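Local coordinates for protein adenylation domain (Streptomyces sp., PDB 5N9W) that is an adenylation domain of the ANL superfamily of AMP-binding enzymes, built of a large N-terminal part and a smaller C-terminal part, at residues 19-24 with 179-184; 47-52 with 81-86; 245-250 with 271-276; 335-340 with 414-419; 450-455 with 516-521. All coordinates share one frame; numbering follows the deposited sequence.

Contact 1 (19-24 with 179-184)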
# COMPACT_ATOMS: atom_id res chain seq x y z
N THR A 19 6.25 9.17 19.11
CA THR A 19 6.89 8.11 18.34
C THR A 19 6.00 6.87 18.32
O THR A 19 4.97 6.84 18.97
CB THR A 19 8.31 7.74 18.87
OG1 THR A 19 8.25 7.25 20.21
CG2 THR A 19 9.20 8.93 18.86
N LEU A 20 6.40 5.86 17.56
CA LEU A 20 5.64 4.62 17.48
C LEU A 20 6.00 3.71 18.64
O LEU A 20 5.22 2.86 19.03
CB LEU A 20 5.89 3.89 16.16
CG LEU A 20 5.45 4.55 14.86
CD1 LEU A 20 6.09 3.85 13.66
CD2 LEU A 20 3.96 4.57 14.73
N VAL A 21 7.20 3.87 19.18
CA VAL A 21 7.55 3.08 20.33
C VAL A 21 6.78 3.65 21.52
O VAL A 21 6.44 2.92 22.42
CB VAL A 21 9.07 3.02 20.62
CG1 VAL A 21 9.85 2.93 19.33
CG2 VAL A 21 9.54 4.20 21.45
N ASP A 22 6.49 4.95 21.49
CA ASP A 22 5.64 5.57 22.48
C ASP A 22 4.20 5.09 22.34
O ASP A 22 3.50 4.91 23.33
CB ASP A 22 5.67 7.09 22.37
CG ASP A 22 6.95 7.70 22.90
OD1 ASP A 22 7.66 7.03 23.67
OD2 ASP A 22 7.23 8.87 22.54
N LEU A 23 3.76 4.88 21.11
CA LEU A 23 2.41 4.38 20.86
C LEU A 23 2.25 2.96 21.39
O LEU A 23 1.21 2.61 21.95
CB LEU A 23 2.07 4.41 19.38
CG LEU A 23 1.22 5.56 18.83
CD1 LEU A 23 1.54 6.89 19.48
CD2 LEU A 23 1.42 5.65 17.33
N PHE A 24 3.27 2.13 21.21
CA PHE A 24 3.18 0.77 21.67
C PHE A 24 3.34 0.70 23.21
O PHE A 24 2.74 -0.14 23.88
CB PHE A 24 4.21 -0.11 20.97
CG PHE A 24 4.12 -1.55 21.36
CD1 PHE A 24 2.93 -2.24 21.19
CD2 PHE A 24 5.18 -2.19 21.96
CE1 PHE A 24 2.81 -3.55 21.57
CE2 PHE A 24 5.07 -3.51 22.35
CZ PHE A 24 3.88 -4.19 22.15
N VAL A 179 10.30 7.12 6.12
CA VAL A 179 9.18 7.73 6.83
C VAL A 179 9.56 7.84 8.29
O VAL A 179 10.08 6.88 8.86
CB VAL A 179 7.91 6.92 6.63
CG1 VAL A 179 6.73 7.53 7.34
CG2 VAL A 179 7.64 6.76 5.11
N ARG A 180 9.36 9.01 8.87
CA ARG A 180 9.76 9.29 10.24
C ARG A 180 8.64 8.98 11.24
O ARG A 180 7.46 8.99 10.88
CB ARG A 180 10.19 10.75 10.36
CG ARG A 180 11.55 11.08 9.76
CD ARG A 180 11.61 12.57 9.44
NE ARG A 180 12.95 13.13 9.48
CZ ARG A 180 13.20 14.44 9.56
NH1 ARG A 180 12.19 15.31 9.61
NH2 ARG A 180 14.45 14.89 9.62
N HIS A 181 9.01 8.73 12.50
CA HIS A 181 8.03 8.50 13.59
C HIS A 181 6.92 9.56 13.63
O HIS A 181 5.74 9.23 13.74
CB HIS A 181 8.76 8.43 14.96
CG HIS A 181 9.44 7.12 15.20
ND1 HIS A 181 8.75 6.00 15.62
CD2 HIS A 181 10.72 6.74 15.03
CE1 HIS A 181 9.60 4.99 15.71
NE2 HIS A 181 10.79 5.41 15.34
N GLY A 182 7.31 10.82 13.55
CA GLY A 182 6.36 11.91 13.43
C GLY A 182 5.43 11.80 12.23
O GLY A 182 4.25 12.19 12.30
N ASN A 183 5.92 11.27 11.11
CA ASN A 183 5.03 11.06 9.97
C ASN A 183 3.97 10.03 10.29
O ASN A 183 2.80 10.24 10.03
CB ASN A 183 5.79 10.60 8.71
CG ASN A 183 6.77 11.65 8.16
OD1 ASN A 183 7.90 11.32 7.89
ND2 ASN A 183 6.32 12.89 8.01
N VAL A 184 4.36 8.89 10.85
CA VAL A 184 3.37 7.88 11.17
C VAL A 184 2.39 8.27 12.27
O VAL A 184 1.21 8.03 12.12
CB VAL A 184 3.99 6.59 11.58
CG1 VAL A 184 2.93 5.52 11.52
CG2 VAL A 184 5.15 6.23 10.68
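His181 and Leu20 make the tight half of this contact. The backbone N of Leu20 donates to His181 ND1 at 3.1 Å. The N-H points almost straight at its acceptor, at 168°, but comes in tilted 26° from the imidazole plane. His181 CG is anti to the carbonyl carbon (chi1 -78°), which brings ND1 to Leu20 N. The side chain of the same leucine meets the ring at its edge. Leu20 CB lies in plane there, 3.6 Å from His181 ND1. Thr19 CB, also buried, stands 3.7 Å from His181 ND1, oblique to the ring. Further out, Leu20 CD2 presses on Val184 CG1 at 3.5 Å, and these two side chains cross at about a right angle. Trp219 of helix 213-222 and Ala162 of strand 161-167 also touch Leu20, and the group is buried.

Two helix starts meet here. Thr19 is the N-cap of helix 20-30, and its OG1 accepts from Asp22 N at 3.2 Å. Arg180 is the N-cap of helix 181-191, and its own N donates to Asn183 OD1. Leu20 N belongs to the first helical turn and has no carbonyl of its own helix to pair with. The imidazole of the second helix takes that N-H.

The other side is looser. Val21 reaches the ring with CG1 alone, 4.2 Å from His181 CE1. Val21 is partly exposed, and it also rests on Pro156.

Contact 2 (47-52 with 81-86)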
# COMPACT_ATOMS: atom_id res chain seq x y z
N GLY A 47 1.79 -7.33 26.96
CA GLY A 47 2.86 -7.33 27.95
C GLY A 47 4.05 -8.20 27.59
O GLY A 47 5.18 -7.84 27.84
N LEU A 48 3.80 -9.36 27.00
CA LEU A 48 4.88 -10.25 26.60
C LEU A 48 5.60 -9.75 25.32
O LEU A 48 6.83 -9.82 25.22
CB LEU A 48 4.36 -11.67 26.39
CG LEU A 48 5.38 -12.63 25.77
CD1 LEU A 48 6.56 -12.87 26.72
CD2 LEU A 48 4.77 -13.95 25.32
N LEU A 49 4.82 -9.27 24.36
CA LEU A 49 5.36 -8.65 23.15
C LEU A 49 6.24 -7.47 23.52
O LEU A 49 7.37 -7.35 23.05
CB LEU A 49 4.24 -8.19 22.20
CG LEU A 49 4.66 -7.59 20.86
CD1 LEU A 49 5.44 -8.62 20.07
CD2 LEU A 49 3.47 -7.10 20.05
N HIS A 50 5.73 -6.62 24.39
CA HIS A 50 6.53 -5.52 24.90
C HIS A 50 7.82 -5.99 25.56
O HIS A 50 8.83 -5.32 25.49
CB HIS A 50 5.74 -4.70 25.91
CG HIS A 50 6.43 -3.45 26.34
ND1 HIS A 50 7.23 -3.39 27.46
CD2 HIS A 50 6.45 -2.20 25.80
CE1 HIS A 50 7.71 -2.17 27.59
NE2 HIS A 50 7.25 -1.43 26.60
N SER A 51 7.79 -7.14 26.20
CA SER A 51 8.96 -7.62 26.92
C SER A 51 9.98 -8.26 25.96
O SER A 51 11.18 -8.06 26.05
CB SER A 51 8.53 -8.63 27.98
OG SER A 51 9.64 -9.37 28.41
N TRP A 52 9.45 -9.05 25.04
CA TRP A 52 10.18 -9.63 23.95
C TRP A 52 10.90 -8.56 23.14
O TRP A 52 12.08 -8.70 22.80
CB TRP A 52 9.22 -10.40 23.09
CG TRP A 52 9.83 -11.24 22.06
CD1 TRP A 52 11.17 -11.38 21.79
CD2 TRP A 52 9.14 -12.07 21.14
NE1 TRP A 52 11.34 -12.26 20.76
CE2 TRP A 52 10.11 -12.70 20.33
CE3 TRP A 52 7.80 -12.34 20.91
CZ2 TRP A 52 9.77 -13.59 19.32
CZ3 TRP A 52 7.46 -13.23 19.91
CH2 TRP A 52 8.43 -13.85 19.13
N ALA A 81 8.54 -11.68 13.30
CA ALA A 81 8.65 -10.53 12.44
C ALA A 81 8.17 -9.28 13.13
O ALA A 81 8.82 -8.24 13.04
CB ALA A 81 7.87 -10.74 11.14
N ILE A 82 7.03 -9.35 13.81
CA ILE A 82 6.53 -8.14 14.45
C ILE A 82 7.41 -7.80 15.65
O ILE A 82 7.71 -6.64 15.89
CB ILE A 82 5.06 -8.27 14.89
CG1 ILE A 82 4.12 -8.09 13.70
CG2 ILE A 82 4.70 -7.20 15.92
CD1 ILE A 82 3.92 -9.32 12.91
N ALA A 83 7.86 -8.81 16.37
CA ALA A 83 8.73 -8.59 17.52
C ALA A 83 10.06 -7.98 17.10
O ALA A 83 10.52 -7.00 17.69
CB ALA A 83 8.96 -9.88 18.24
N ALA A 84 10.65 -8.56 16.06
CA ALA A 84 11.84 -8.01 15.42
C ALA A 84 11.67 -6.56 15.06
O ALA A 84 12.51 -5.73 15.38
CB ALA A 84 12.18 -8.80 14.18
N MET A 85 10.58 -6.26 14.38
CA MET A 85 10.28 -4.90 13.97
C MET A 85 10.18 -3.92 15.18
O MET A 85 10.67 -2.79 15.14
CB MET A 85 9.00 -4.91 13.15
CG MET A 85 8.59 -3.58 12.59
SD MET A 85 7.35 -2.77 13.60
CE MET A 85 5.94 -3.84 13.31
N LEU A 86 9.53 -4.35 16.25
CA LEU A 86 9.42 -3.49 17.42
C LEU A 86 10.77 -3.33 18.12
O LEU A 86 11.11 -2.25 18.61
CB LEU A 86 8.37 -4.05 18.39
CG LEU A 86 6.97 -4.03 17.77
CD1 LEU A 86 6.03 -4.93 18.52
CD2 LEU A 86 6.47 -2.60 17.75
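Leu49 and Trp52 of helix 46-62 pack on Ala83 and Leu86 of helix 79-90 in an apolar helix-helix contact. It sits in the N-terminal part of the fold. Helix 79-90 is the crossover between the parallel strands 70-74 and 94-97, and helix 46-62 lies against it. The axes of the two short segments approach to 9.5 Å and cross at -56°. All the touching residues are buried.

Trp52 lays its indole flat over the small side chain of Ala83. Ala83 CB stands 3.6 Å from the centroid of the six-membered ring of Trp52, only 11° off the ring normal. This is a CH-pi contact over the centre of the face. The ring gets there because Trp52 CG is anti to the backbone N (chi1 -170°). The indole NE1 is not part of the contact across the helices. It donates to Val139 O, which helps fix the rotation of the ring.

Leu49 carries the rest of the contact. Leu49 CD2 meets Leu86 CD1 at 3.7 Å, and the two leucines cross at about a right angle. Leu49 CD1 lies 4.2 Å from Ala83 CB, while Leu49 CD2 is 4.3 Å from Ile82 CG2. Leu49 also touches Ala36 and Leu37 of strand 35-39. Leu86 also meets Trp219 and Leu222 of helix 213-222.

The pairing of these helices therefore rests on shape and van der Waals contact. Its one oriented element is the methyl over the indole face, and the polar end of that indole is satisfied by Val139.

Contact 3 (245-250 with 271-276)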
# COMPACT_ATOMS: atom_id res chain seq x y z
N VAL A 245 -11.22 -17.24 7.53
CA VAL A 245 -10.64 -16.68 8.75
C VAL A 245 -11.10 -15.26 9.03
O VAL A 245 -11.05 -14.81 10.16
CB VAL A 245 -9.07 -16.74 8.76
CG1 VAL A 245 -8.54 -17.46 7.56
CG2 VAL A 245 -8.42 -15.35 8.93
N VAL A 246 -11.56 -14.53 8.02
CA VAL A 246 -12.10 -13.20 8.32
C VAL A 246 -13.37 -13.34 9.18
O VAL A 246 -13.56 -12.58 10.13
CB VAL A 246 -12.39 -12.38 7.05
CG1 VAL A 246 -13.12 -11.10 7.38
CG2 VAL A 246 -11.08 -12.05 6.36
N ARG A 247 -14.21 -14.32 8.87
CA ARG A 247 -15.33 -14.58 9.77
C ARG A 247 -14.83 -15.26 11.04
O ARG A 247 -15.14 -14.80 12.13
CB ARG A 247 -16.45 -15.41 9.11
CG ARG A 247 -16.25 -16.90 9.13
CD ARG A 247 -17.47 -17.69 9.54
NE ARG A 247 -18.00 -18.43 8.41
CZ ARG A 247 -17.45 -19.52 7.87
NH1 ARG A 247 -16.32 -20.04 8.34
NH2 ARG A 247 -18.03 -20.10 6.84
N ASP A 248 -14.00 -16.29 10.90
CA ASP A 248 -13.66 -17.14 12.04
C ASP A 248 -12.83 -16.43 13.10
O ASP A 248 -12.79 -16.85 14.25
CB ASP A 248 -12.92 -18.40 11.57
CG ASP A 248 -13.85 -19.41 10.90
OD1 ASP A 248 -15.07 -19.19 10.90
OD2 ASP A 248 -13.35 -20.44 10.40
N ARG A 249 -12.16 -15.36 12.72
CA ARG A 249 -11.32 -14.62 13.64
C ARG A 249 -12.03 -13.35 14.04
O ARG A 249 -11.49 -12.54 14.78
CB ARG A 249 -9.97 -14.29 13.00
CG ARG A 249 -9.09 -15.50 12.72
CD ARG A 249 -8.41 -15.98 14.01
NE ARG A 249 -7.94 -17.36 13.90
CZ ARG A 249 -8.62 -18.42 14.34
NH1 ARG A 249 -9.81 -18.28 14.93
NH2 ARG A 249 -8.11 -19.64 14.20
N GLY A 250 -13.25 -13.18 13.55
CA GLY A 250 -14.04 -12.01 13.88
C GLY A 250 -13.35 -10.69 13.57
O GLY A 250 -13.38 -9.77 14.37
N GLU A 271 -19.61 -18.94 -1.33
CA GLU A 271 -19.79 -19.87 -0.23
C GLU A 271 -20.97 -19.48 0.66
O GLU A 271 -21.55 -20.32 1.31
CB GLU A 271 -18.52 -19.94 0.60
CG GLU A 271 -17.40 -20.66 -0.13
CD GLU A 271 -17.12 -22.03 0.45
OE1 GLU A 271 -17.41 -22.24 1.64
OE2 GLU A 271 -16.60 -22.89 -0.30
N GLY A 272 -21.33 -18.21 0.66
CA GLY A 272 -22.46 -17.78 1.45
C GLY A 272 -22.00 -17.28 2.79
O GLY A 272 -22.78 -17.14 3.73
N ILE A 273 -20.71 -17.00 2.87
CA ILE A 273 -20.08 -16.51 4.08
C ILE A 273 -20.69 -15.18 4.50
O ILE A 273 -20.94 -14.32 3.66
CB ILE A 273 -18.58 -16.35 3.88
CG1 ILE A 273 -17.93 -17.71 3.60
CG2 ILE A 273 -17.97 -15.70 5.09
CD1 ILE A 273 -16.44 -17.65 3.47
N ASP A 274 -20.98 -15.04 5.78
CA ASP A 274 -21.46 -13.78 6.31
C ASP A 274 -20.45 -13.24 7.29
O ASP A 274 -19.80 -14.01 7.99
CB ASP A 274 -22.81 -13.96 6.98
CG ASP A 274 -23.46 -12.66 7.34
OD1 ASP A 274 -23.33 -11.67 6.59
OD2 ASP A 274 -24.12 -12.64 8.40
N LEU A 275 -20.29 -11.92 7.35
CA LEU A 275 -19.28 -11.34 8.23
C LEU A 275 -19.85 -10.29 9.19
O LEU A 275 -19.54 -9.11 9.07
CB LEU A 275 -18.16 -10.73 7.38
CG LEU A 275 -17.56 -11.65 6.31
CD1 LEU A 275 -16.81 -10.87 5.25
CD2 LEU A 275 -16.66 -12.70 6.90
N PRO A 276 -20.67 -10.72 10.15
CA PRO A 276 -21.35 -9.80 11.08
C PRO A 276 -20.40 -8.90 11.88
O PRO A 276 -20.82 -7.81 12.27
CB PRO A 276 -22.10 -10.75 12.02
CG PRO A 276 -21.44 -12.08 11.85
CD PRO A 276 -21.06 -12.11 10.42
O HOH W 1 -20.86 -18.01 7.14
O HOH W 2 -17.28 -21.38 4.81
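Arg247 reaches from helix 239-248 across the loop 271-276. Arg247 CB lies 3.5 Å from Leu275 CD2, with the carbonyl oxygen Asp274 O near by at 3.8 Å. Leu275 CD2 also meets Val246 CG1 at 3.9 Å, and this buried pair lies under the start of the arginine. CG then sits between the backbone N and the carbonyl carbon (chi1 84°). Bends at chi2 and chi3 fold the chain along the surface.

A water accepts from Arg247 NE at 3.2 Å. That water also takes the N-H of Asp274, so it bridges the two segments. Arg247 NH1 turns back to its own helix and makes a salt bridge with Asp248 OD1 at 3.0 Å. The oxygen is met from above its carboxylate plane, while it lies close to the guanidinium plane. Arg247 NH2 ends 4.0 Å from Ile273 CG1, and the two side chains cross at about a right angle. A second water may link NH2 to Glu271 OE1, but this is doubtful. Glu271 pairs with Arg244, one turn earlier on the helix.

Gly250 closes helix 239-248 with a Schellman motif. The chain then runs through strand 253-256, helix 258-271 and this loop to the parallel strand 280-283, a beta-alpha-beta crossover.

Contact 4 (335-340 with 414-419)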
# COMPACT_ATOMS: atom_id res chain seq x y z
N SER A 335 -14.09 7.62 -9.70
CA SER A 335 -13.35 7.13 -8.55
C SER A 335 -13.16 8.22 -7.50
O SER A 335 -12.15 8.90 -7.49
CB SER A 335 -11.99 6.60 -8.98
OG SER A 335 -11.60 5.52 -8.16
N VAL A 336 -14.14 8.39 -6.62
CA VAL A 336 -14.05 9.42 -5.59
C VAL A 336 -13.07 9.02 -4.49
O VAL A 336 -13.13 7.91 -3.97
CB VAL A 336 -15.42 9.73 -4.98
CG1 VAL A 336 -15.34 10.92 -4.06
CG2 VAL A 336 -16.42 10.02 -6.06
N ILE A 337 -12.14 9.91 -4.17
CA ILE A 337 -11.20 9.67 -3.09
C ILE A 337 -11.50 10.61 -1.94
O ILE A 337 -10.86 10.56 -0.90
CB ILE A 337 -9.74 9.85 -3.54
CG1 ILE A 337 -9.45 11.31 -3.90
CG2 ILE A 337 -9.42 8.91 -4.67
CD1 ILE A 337 -8.05 11.53 -4.46
N GLY A 338 -12.48 11.48 -2.13
CA GLY A 338 -12.92 12.35 -1.05
C GLY A 338 -12.00 13.51 -0.75
O GLY A 338 -11.53 14.18 -1.65
N ARG A 339 -11.75 13.75 0.53
CA ARG A 339 -11.01 14.90 1.01
C ARG A 339 -9.68 14.53 1.65
O ARG A 339 -9.61 13.54 2.36
CB ARG A 339 -11.86 15.66 2.02
CG ARG A 339 -12.56 16.88 1.47
CD ARG A 339 -11.65 18.08 1.62
NE ARG A 339 -12.05 19.22 0.82
CZ ARG A 339 -11.26 20.27 0.59
NH1 ARG A 339 -10.03 20.30 1.11
NH2 ARG A 339 -11.68 21.29 -0.15
N PRO A 340 -8.62 15.31 1.42
CA PRO A 340 -7.36 15.00 2.12
C PRO A 340 -7.47 14.99 3.65
O PRO A 340 -8.30 15.68 4.22
CB PRO A 340 -6.41 16.11 1.65
CG PRO A 340 -7.24 17.11 0.98
CD PRO A 340 -8.44 16.41 0.46
N GLY A 414 -16.15 20.08 -2.53
CA GLY A 414 -14.80 19.82 -2.07
C GLY A 414 -14.23 18.43 -2.28
O GLY A 414 -13.04 18.22 -2.06
N ASP A 415 -15.06 17.49 -2.72
CA ASP A 415 -14.63 16.11 -2.92
C ASP A 415 -13.64 15.96 -4.08
O ASP A 415 -13.81 16.57 -5.12
CB ASP A 415 -15.83 15.21 -3.17
CG ASP A 415 -16.40 14.60 -1.89
OD1 ASP A 415 -15.94 14.95 -0.78
OD2 ASP A 415 -17.34 13.78 -2.02
N LEU A 416 -12.59 15.16 -3.90
CA LEU A 416 -11.65 14.94 -4.99
C LEU A 416 -12.03 13.70 -5.76
O LEU A 416 -12.64 12.79 -5.21
CB LEU A 416 -10.21 14.80 -4.48
CG LEU A 416 -9.42 16.09 -4.32
CD1 LEU A 416 -10.11 17.05 -3.39
CD2 LEU A 416 -8.02 15.82 -3.82
N VAL A 417 -11.67 13.69 -7.04
CA VAL A 417 -11.92 12.55 -7.89
C VAL A 417 -10.66 12.22 -8.65
O VAL A 417 -10.09 13.07 -9.35
CB VAL A 417 -13.08 12.83 -8.84
CG1 VAL A 417 -13.26 11.69 -9.83
CG2 VAL A 417 -14.35 13.07 -8.03
N TYR A 418 -10.19 10.99 -8.49
CA TYR A 418 -8.98 10.54 -9.15
C TYR A 418 -9.19 10.39 -10.64
O TYR A 418 -10.03 9.61 -11.09
CB TYR A 418 -8.53 9.21 -8.57
CG TYR A 418 -7.25 8.68 -9.15
CD1 TYR A 418 -6.03 9.17 -8.71
CD2 TYR A 418 -7.26 7.67 -10.10
CE1 TYR A 418 -4.86 8.69 -9.22
CE2 TYR A 418 -6.08 7.18 -10.61
CZ TYR A 418 -4.88 7.70 -10.16
OH TYR A 418 -3.69 7.22 -10.65
N GLN A 419 -8.42 11.14 -11.42
CA GLN A 419 -8.50 11.04 -12.85
C GLN A 419 -7.45 10.06 -13.38
O GLN A 419 -7.78 9.17 -14.15
CB GLN A 419 -8.34 12.41 -13.49
CG GLN A 419 -9.48 13.35 -13.19
CD GLN A 419 -10.79 12.88 -13.78
OE1 GLN A 419 -10.82 12.10 -14.73
NE2 GLN A 419 -11.89 13.37 -13.23
O HOH W 3 -12.50 8.78 -11.35
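Gly414 O lies obliquely to the guanidinium of Arg339, 3.2 Å from Arg339 NE. The carboxylate of Asp415 borders the opposite strand with both oxygens. Asp415 OD1 is 4.0 Å from Gly338 CA, and Asp415 OD2 is 4.0 Å from Val336 CG1. With CG anti to the backbone N (chi1 -178°), the Tyr418 side chain leads away from strand 335-340. Its CB stays behind against Ile337 CG2, and its OH bonds to Asp406.

The backbones pair as antiparallel strands with a classic beta bulge. Ile337 and Gly338 both face Leu416. Leu416 O accepts from Ile337 N at 3.1 Å, with the donor 38° above the carbonyl plane. Leu416 O also accepts weakly from Gly338 N at 3.4 Å. Leu416 N donates back to Gly338 O at 2.7 Å. Past the bulge, Tyr418 N gives a further bond to Ser335 O at 3.0 Å. Val336 and Val417 form a non-hydrogen-bonded pair, and their CG2 methyls meet on the sheet face away from Leu416. Gly338 has positive phi, which suits glycine. Ile337 turns CG1 between its backbone N and carbonyl carbon (chi1 66°), and Ile337 CG1 packs on Leu416 CB at 3.6 Å.

In the large mixed sheet, strand 335-340 lies between strands 321-324 and 416-421. Strand 416-421 pairs on its other edge with strand 401-410. Strand 345-349 adds His346, which touches Arg339 and Pro340.

Contact 5 (450-455 with 516-521)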
# COMPACT_ATOMS: atom_id res chain seq x y z
N ASP A 450 -8.82 -8.23 -15.49
CA ASP A 450 -7.87 -7.13 -15.39
C ASP A 450 -7.09 -6.93 -16.68
O ASP A 450 -6.93 -7.85 -17.47
CB ASP A 450 -6.89 -7.41 -14.25
CG ASP A 450 -6.92 -6.35 -13.20
OD1 ASP A 450 -6.95 -5.15 -13.58
OD2 ASP A 450 -6.93 -6.72 -11.99
N ALA A 451 -6.58 -5.72 -16.88
CA ALA A 451 -5.87 -5.37 -18.09
C ALA A 451 -4.86 -4.26 -17.84
O ALA A 451 -5.13 -3.34 -17.10
CB ALA A 451 -6.84 -4.95 -19.20
N VAL A 452 -3.69 -4.36 -18.46
CA VAL A 452 -2.76 -3.24 -18.48
C VAL A 452 -2.33 -2.97 -19.93
O VAL A 452 -1.94 -3.87 -20.65
CB VAL A 452 -1.55 -3.51 -17.59
CG1 VAL A 452 -0.82 -4.74 -18.04
CG2 VAL A 452 -0.63 -2.30 -17.56
N VAL A 453 -2.44 -1.72 -20.36
CA VAL A 453 -2.00 -1.37 -21.70
C VAL A 453 -0.83 -0.41 -21.60
O VAL A 453 -0.72 0.38 -20.65
CB VAL A 453 -3.15 -0.76 -22.55
CG1 VAL A 453 -4.47 -1.45 -22.25
CG2 VAL A 453 -3.30 0.71 -22.30
N TRP A 454 0.08 -0.52 -22.57
CA TRP A 454 1.24 0.37 -22.60
C TRP A 454 1.78 0.57 -24.01
O TRP A 454 1.44 -0.18 -24.93
CB TRP A 454 2.34 -0.16 -21.71
CG TRP A 454 3.06 -1.35 -22.24
CD1 TRP A 454 4.28 -1.37 -22.83
CD2 TRP A 454 2.63 -2.73 -22.18
NE1 TRP A 454 4.63 -2.65 -23.15
CE2 TRP A 454 3.64 -3.51 -22.77
CE3 TRP A 454 1.48 -3.37 -21.70
CZ2 TRP A 454 3.54 -4.90 -22.89
CZ3 TRP A 454 1.39 -4.75 -21.82
CH2 TRP A 454 2.41 -5.50 -22.41
N VAL A 455 2.63 1.58 -24.17
CA VAL A 455 3.35 1.79 -25.41
C VAL A 455 4.61 0.96 -25.44
O VAL A 455 5.50 1.18 -24.64
CB VAL A 455 3.74 3.25 -25.57
CG1 VAL A 455 4.32 3.47 -26.97
CG2 VAL A 455 2.54 4.11 -25.35
N ALA A 516 -0.03 -2.47 -11.03
CA ALA A 516 0.48 -3.31 -12.12
C ALA A 516 1.90 -2.93 -12.51
O ALA A 516 2.21 -1.76 -12.68
CB ALA A 516 -0.44 -3.24 -13.31
N ASP A 517 2.76 -3.94 -12.57
CA ASP A 517 4.17 -3.76 -12.91
C ASP A 517 4.35 -3.68 -14.42
O ASP A 517 4.38 -4.72 -15.08
CB ASP A 517 5.00 -4.91 -12.34
CG ASP A 517 6.48 -4.62 -12.35
OD1 ASP A 517 6.89 -3.51 -12.76
OD2 ASP A 517 7.23 -5.51 -11.90
N ARG A 518 4.50 -2.47 -14.95
CA ARG A 518 4.61 -2.25 -16.38
C ARG A 518 5.91 -2.77 -16.97
O ARG A 518 5.94 -3.30 -18.08
CB ARG A 518 4.46 -0.77 -16.70
CG ARG A 518 3.06 -0.25 -16.53
CD ARG A 518 2.59 0.60 -17.71
NE ARG A 518 1.14 0.57 -17.84
CZ ARG A 518 0.30 1.01 -16.91
NH1 ARG A 518 0.77 1.53 -15.78
NH2 ARG A 518 -1.01 0.95 -17.09
N ALA A 519 7.00 -2.59 -16.24
CA ALA A 519 8.31 -2.99 -16.73
C ALA A 519 8.42 -4.49 -16.79
O ALA A 519 9.15 -5.02 -17.61
CB ALA A 519 9.39 -2.42 -15.86
N SER A 520 7.70 -5.18 -15.93
CA SER A 520 7.78 -6.62 -15.92
C SER A 520 6.88 -7.22 -16.99
O SER A 520 7.25 -8.19 -17.65
CB SER A 520 7.41 -7.17 -14.54
OG SER A 520 7.31 -8.58 -14.59
N VAL A 521 5.69 -6.65 -17.16
CA VAL A 521 4.78 -7.16 -18.16
C VAL A 521 5.38 -6.94 -19.56
O VAL A 521 5.32 -7.82 -20.40
CB VAL A 521 3.38 -6.53 -18.03
CG1 VAL A 521 3.37 -5.07 -18.44
CG2 VAL A 521 2.38 -7.29 -18.87
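Arg518 makes the polar link to the strand. Arg518 NE donates to Val453 O at 3.4 Å, a weak bond, and the carbonyl oxygen lies near the guanidinium plane at its edge. The stronger partner of the guanidinium is Glu439 of helix 435-443, which forms a salt bridge with NH2. The acid also takes the N-H of Val453, while the arginine weakly meets its carbonyl.

One face of the same guanidinium carries a methyl group. Val452 CG2 sits over it, 3.3 Å from Arg518 NH2, as the two side chains slide past each other in opposite directions.

Strand 448-457 is an outer strand of the three-stranded sheet of the C-terminal part. Its inner neighbour is strand 462-471, which bonds to the backbones of Val452 and Trp454. Those two residues point to the last helix, 518-528. Val453 points the other way and meets Leu435 and Val438 of helix 435-443.

The aromatic contact is a CH-pi one. Val521 CG1 lies 4.1 Å from the centroid of the six-membered ring of Trp454, 15° off its normal and offset toward the rim. Trp454 holds CG between its backbone N and carbonyl carbon (chi1 73°), which presents that face.

Aliphatic contacts fill in beside it. Val452 CG1 meets Val521 CG2 at 4.2 Å. Val452 CG2 reaches Ala516 CB at 4.4 Å.

Overall arrangement
Contacts 1 and 2 are neighbours. Phe24 of the first packs on Leu49, His50 and Leu86 of the second, and helix 213-222 touches both. Contact 2 is buried and apolar, while contact 1 adds a helix-start hydrogen bond. Contact 3 lies nearer the surface, with an exposed arginine and a bridging water over a small buried base. Contact 4 differs in chemistry, because backbone bonds between strands carry it. Contact 5 joins a strand to the last helix and mixes charge with apolar packing. Both are mainly buried, with the exposed Arg339 bordering contact 4. Their nearest atoms are about 9 Å apart. Contact 2 lies on the opposite side of the chain's centre from both.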